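Local coordinates for protein negative regulator of ofd1 (Schizosaccharomyces pombe, PDB 3QTM) that is required for correct translation termination, directly inhibits ofd1 and thereby probably stabilises the N-terminal transcription factor domain of sre1, at residues Leu130-Val133 against Arg134-Trp138; Phe84-Ala87 against Gln88-Leu91. All coordinates share one frame; numbering follows the deposited sequence.

Contact 1 of 2, residues Leu130-Val133 against Arg134-Trp138; sequences LEKV and RVLVW
OE1 of E131 is gripped by two nitrogens of R134, NE at 2.9 Å and NH2 at 3.0 Å, in an i to i+3 salt bridge on helix 119-142 of this all-helical protein of the tetratricopeptide repeat clan. The guanidinium approaches side-on and directs an N-H from each of NE and NH2 to this single oxygen, which lies in its plane and receives them nearly along its C-O axis. The two side chains run next to each other in the same direction, yet the carboxylate and guanidinium planes are 55° apart. R134 leaves the helix with CG trans to its own N (chi1 178°) and bends at chi3 (59°), which turns the NE/NH2 edge toward OE1 of E131. NH2 also forms a salt bridge with E97 of helix 97-110, so the arginine links two acids and ties neighbouring helices together.

Underneath, the helical i to i+4 bonds run regularly, the shortest from L136 N to K132 O at 2.9 Å. K132 carries its charge away from R134 and E131: NZ pairs with E98 and D102, and Y158 and I101 border its chain. The K132 and L136 side chains pass at a slant, CG of the lysine 4.1 Å from CD1 of the leucine. V137, one turn after V133, places CG2 4.4 Å from CG1 of that valine.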
loop_
_atom_site.group_PDB
_atom_site.type_symbol
_atom_site.label_atom_id
_atom_site.label_comp_id
_atom_site.label_asym_id
_atom_site.label_seq_id
_atom_site.Cartn_x
_atom_site.Cartn_y
_atom_site.Cartn_z
ATOM N N LEU A 130 9.425 -3.781 -3.301
ATOM C CA LEU A 130 8.118 -3.882 -3.959
ATOM C C LEU A 130 8.109 -3.147 -5.298
ATOM O O LEU A 130 7.489 -3.626 -6.255
ATOM C CB LEU A 130 6.969 -3.399 -3.065
ATOM C CG LEU A 130 6.614 -4.305 -1.878
ATOM C CD1 LEU A 130 5.527 -3.665 -1.018
ATOM C CD2 LEU A 130 6.189 -5.702 -2.342
ATOM N N GLU A 131 8.800 -2.009 -5.389
ATOM C CA GLU A 131 8.846 -1.309 -6.686
ATOM C C GLU A 131 9.629 -2.142 -7.689
ATOM O O GLU A 131 9.319 -2.142 -8.877
ATOM C CB GLU A 131 9.440 0.099 -6.592
ATOM C CG GLU A 131 8.572 1.068 -5.822
ATOM C CD GLU A 131 7.202 1.281 -6.466
ATOM O OE1 GLU A 131 7.045 1.003 -7.677
ATOM O OE2 GLU A 131 6.278 1.736 -5.757
ATOM N N LYS A 132 10.644 -2.854 -7.201
ATOM C CA LYS A 132 11.389 -3.780 -8.045
ATOM C C LYS A 132 10.445 -4.866 -8.623
ATOM O O LYS A 132 10.496 -5.172 -9.818
ATOM C CB LYS A 132 12.529 -4.417 -7.247
ATOM C CG LYS A 132 13.396 -5.401 -8.036
ATOM C CD LYS A 132 14.225 -4.698 -9.107
ATOM C CE LYS A 132 15.257 -5.647 -9.737
ATOM N NZ LYS A 132 15.931 -5.057 -10.941
ATOM N N VAL A 133 9.580 -5.421 -7.772
ATOM C CA VAL A 133 8.629 -6.449 -8.197
ATOM C C VAL A 133 7.758 -5.951 -9.355
ATOM O O VAL A 133 7.571 -6.637 -10.364
ATOM C CB VAL A 133 7.708 -6.865 -7.032
ATOM C CG1 VAL A 133 6.476 -7.578 -7.560
ATOM C CG2 VAL A 133 8.470 -7.726 -5.997
ATOM N N ARG A 134 7.229 -4.745 -9.197
ATOM C CA ARG A 134 6.397 -4.146 -10.229
ATOM C C ARG A 134 7.140 -4.015 -11.557
ATOM O O ARG A 134 6.600 -4.340 -12.620
ATOM C CB ARG A 134 5.861 -2.787 -9.787
ATOM C CG ARG A 134 5.020 -2.091 -10.856
ATOM C CD ARG A 134 4.572 -0.713 -10.398
ATOM N NE ARG A 134 5.721 0.127 -10.086
ATOM C CZ ARG A 134 6.457 0.757 -10.996
ATOM N NH1 ARG A 134 6.164 0.649 -12.285
ATOM N NH2 ARG A 134 7.489 1.501 -10.620
ATOM N N VAL A 135 8.376 -3.541 -11.509
ATOM C CA VAL A 135 9.133 -3.388 -12.748
ATOM C C VAL A 135 9.480 -4.760 -13.371
ATOM O O VAL A 135 9.458 -4.916 -14.600
ATOM C CB VAL A 135 10.386 -2.502 -12.561
ATOM C CG1 VAL A 135 11.312 -2.654 -13.741
ATOM C CG2 VAL A 135 9.977 -1.030 -12.392
ATOM N N LEU A 136 9.777 -5.752 -12.529
ATOM C CA LEU A 136 10.070 -7.098 -13.030
ATOM C C LEU A 136 8.859 -7.700 -13.762
ATOM O O LEU A 136 9.016 -8.320 -14.798
ATOM C CB LEU A 136 10.571 -8.033 -11.910
ATOM C CG LEU A 136 12.041 -7.844 -11.479
ATOM C CD1 LEU A 136 12.410 -8.697 -10.245
ATOM C CD2 LEU A 136 13.005 -8.130 -12.624
ATOM N N VAL A 137 7.659 -7.492 -13.222
ATOM C CA VAL A 137 6.433 -7.941 -13.878
ATOM C C VAL A 137 6.296 -7.297 -15.257
ATOM O O VAL A 137 5.991 -7.979 -16.240
ATOM C CB VAL A 137 5.183 -7.651 -13.037
ATOM C CG1 VAL A 137 3.924 -8.073 -13.788
ATOM C CG2 VAL A 137 5.257 -8.372 -11.690
ATOM N N TRP A 138 6.541 -5.990 -15.333
ATOM C CA TRP A 138 6.559 -5.302 -16.620
ATOM C C TRP A 138 7.614 -5.909 -17.548
ATOM O O TRP A 138 7.362 -6.100 -18.736
ATOM C CB TRP A 138 6.830 -3.794 -16.460
ATOM C CG TRP A 138 6.680 -3.037 -17.772
ATOM C CD1 TRP A 138 5.533 -2.459 -18.261
ATOM C CD2 TRP A 138 7.693 -2.813 -18.771
ATOM N NE1 TRP A 138 5.778 -1.881 -19.488
ATOM C CE2 TRP A 138 7.090 -2.087 -19.826
ATOM C CE3 TRP A 138 9.049 -3.141 -18.870
ATOM C CZ2 TRP A 138 7.797 -1.697 -20.964
ATOM C CZ3 TRP A 138 9.749 -2.754 -20.005
ATOM C CH2 TRP A 138 9.123 -2.035 -21.034
#

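Contact 2 of 2, residues Phe84-Ala87 against Gln88-Leu91; sequences FEIA and QKRL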
loop_
_atom_site.group_PDB
_atom_site.type_symbol
_atom_site.label_atom_id
_atom_site.label_comp_id
_atom_site.label_asym_id
_atom_site.label_seq_id
_atom_site.Cartn_x
_atom_site.Cartn_y
_atom_site.Cartn_z
ATOM N N PHE A 84 10.322 9.422 -12.563
ATOM C CA PHE A 84 11.367 9.343 -13.586
ATOM C C PHE A 84 11.009 10.009 -14.918
ATOM O O PHE A 84 11.882 10.486 -15.640
ATOM C CB PHE A 84 11.777 7.890 -13.839
ATOM C CG PHE A 84 13.068 7.762 -14.600
ATOM C CD1 PHE A 84 14.278 8.095 -14.002
ATOM C CD2 PHE A 84 13.073 7.340 -15.917
ATOM C CE1 PHE A 84 15.466 7.986 -14.696
ATOM C CE2 PHE A 84 14.269 7.234 -16.622
ATOM C CZ PHE A 84 15.465 7.557 -16.010
ATOM N N GLU A 85 9.725 10.031 -15.238
ATOM C CA GLU A 85 9.274 10.566 -16.510
ATOM C C GLU A 85 9.662 12.041 -16.639
ATOM O O GLU A 85 10.023 12.504 -17.716
ATOM C CB GLU A 85 7.764 10.384 -16.641
ATOM C CG GLU A 85 7.157 11.072 -17.852
ATOM C CD GLU A 85 5.630 11.102 -17.799
ATOM O OE1 GLU A 85 5.069 11.541 -16.761
ATOM O OE2 GLU A 85 4.993 10.689 -18.798
ATOM N N ILE A 86 9.596 12.768 -15.529
ATOM C CA ILE A 86 10.019 14.163 -15.483
ATOM C C ILE A 86 11.490 14.290 -15.102
ATOM O O ILE A 86 12.221 15.097 -15.685
ATOM C CB ILE A 86 9.169 14.974 -14.481
ATOM C CG1 ILE A 86 7.706 14.986 -14.925
ATOM C CG2 ILE A 86 9.688 16.416 -14.367
ATOM C CD1 ILE A 86 7.534 15.457 -16.352
ATOM N N ALA A 87 11.923 13.473 -14.138
ATOM C CA ALA A 87 13.271 13.573 -13.576
ATOM C C ALA A 87 14.343 13.247 -14.601
ATOM O O ALA A 87 15.451 13.787 -14.552
ATOM C CB ALA A 87 13.415 12.653 -12.348
ATOM N N GLN A 88 14.015 12.349 -15.525
ATOM C CA GLN A 88 14.974 11.933 -16.536
ATOM C C GLN A 88 15.450 13.114 -17.386
ATOM O O GLN A 88 16.557 13.086 -17.929
ATOM C CB GLN A 88 14.393 10.824 -17.430
ATOM C CG GLN A 88 13.260 11.279 -18.344
ATOM C CD GLN A 88 12.677 10.137 -19.152
ATOM O OE1 GLN A 88 13.404 9.262 -19.614
ATOM N NE2 GLN A 88 11.361 10.136 -19.318
ATOM N N LYS A 89 14.621 14.150 -17.493
ATOM C CA LYS A 89 14.996 15.332 -18.276
ATOM C C LYS A 89 16.256 16.012 -17.741
ATOM O O LYS A 89 16.913 16.751 -18.471
ATOM C CB LYS A 89 13.842 16.342 -18.349
ATOM C CG LYS A 89 12.549 15.751 -18.900
ATOM C CD LYS A 89 11.516 16.816 -19.262
ATOM C CE LYS A 89 11.159 17.683 -18.064
ATOM N NZ LYS A 89 10.070 18.666 -18.365
ATOM N N ARG A 90 16.602 15.764 -16.479
ATOM C CA ARG A 90 17.749 16.442 -15.875
ATOM C C ARG A 90 18.971 15.524 -15.865
ATOM O O ARG A 90 20.010 15.855 -15.299
ATOM C CB ARG A 90 17.423 16.895 -14.444
ATOM C CG ARG A 90 15.955 16.800 -14.068
ATOM C CD ARG A 90 15.242 18.152 -13.986
ATOM N NE ARG A 90 15.416 18.783 -12.683
ATOM C CZ ARG A 90 14.442 19.286 -11.917
ATOM N NH1 ARG A 90 13.182 19.267 -12.302
ATOM N NH2 ARG A 90 14.748 19.845 -10.751
ATOM N N LEU A 91 18.844 14.363 -16.490
ATOM C CA LEU A 91 19.894 13.351 -16.427
ATOM C C LEU A 91 20.394 12.967 -17.822
ATOM O O LEU A 91 19.697 13.191 -18.813
ATOM C CB LEU A 91 19.360 12.109 -15.696
ATOM C CG LEU A 91 18.838 12.339 -14.272
ATOM C CD1 LEU A 91 18.133 11.098 -13.717
ATOM C CD2 LEU A 91 19.982 12.766 -13.360
#
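The ring of F84 lies under the side chain of Q88, four residues later, where the short helix 84-87 runs on into the 3-10 turn 88-90. CB of Q88 rests over one ring face, 3.8 Å from the centroid of F84 and 17° off the ring normal, displaced toward the rim: a CH-pi contact. The next atom, CG, is turned between the backbone N and the carbonyl carbon (chi1 69°), which folds the chain back along the helix and leaves it 3.1 Å from O of F84. CD of Q88 lies 3.6 Å from that same O of F84, and there the amide divides. OE1 comes within 3.7 Å of CE2 of F84, while NE2 donates to O of E85 at 3.2 Å, a fairly straight bond (165°) in the amide plane that ties the side chain back to the same turn, meeting the carbonyl oxygen from the side. The ring and amide planes are clearly inclined to each other.

The backbone tightens along the way. Q88 N still bonds F84 O in the i to i+4 manner, but K89 N to I86 O and R90 N to A87 O (3.0 Å) are i to i+3 bonds of the 3-10 type. L91 then turns CD1 to CE1 of F84, 4.2 Å away. An alanine in place of F84 would probably leave CB of Q88 and CD1 of L91 without their aromatic partner and open a gap beside Y100.

F84 and L91 both pack on Y100 of helix 97-110, and L91 also reaches F46 of helix 38-58. On that same helix R90 forms a salt bridge with D39 and a hydrogen bond with S43, so the turn bridges helices 38-58 and 97-110.

In the fold
From the N terminus the chain first passes through helices 15-34, 38-58 and 67-82 and then enters contact 2, where the short helix 84-87 gives way to a turn leading to helix 97-110. Contact 1 follows in series, midway along helix 119-142. Both are local, each within one continuous stretch, so neither closes a long loop and they neither nest nor cross. The centres of contacts 1 and 2 are about 20 Å apart and their nearest atoms about 8 Å. Helix 97-110 is their common neighbour: contact 2 joins it to helix 38-58, whereas contact 1 packs helix 119-142 against it and against helices 151-170 and 188-197. Contact 2 lies at the surface, contact 1 is largely buried.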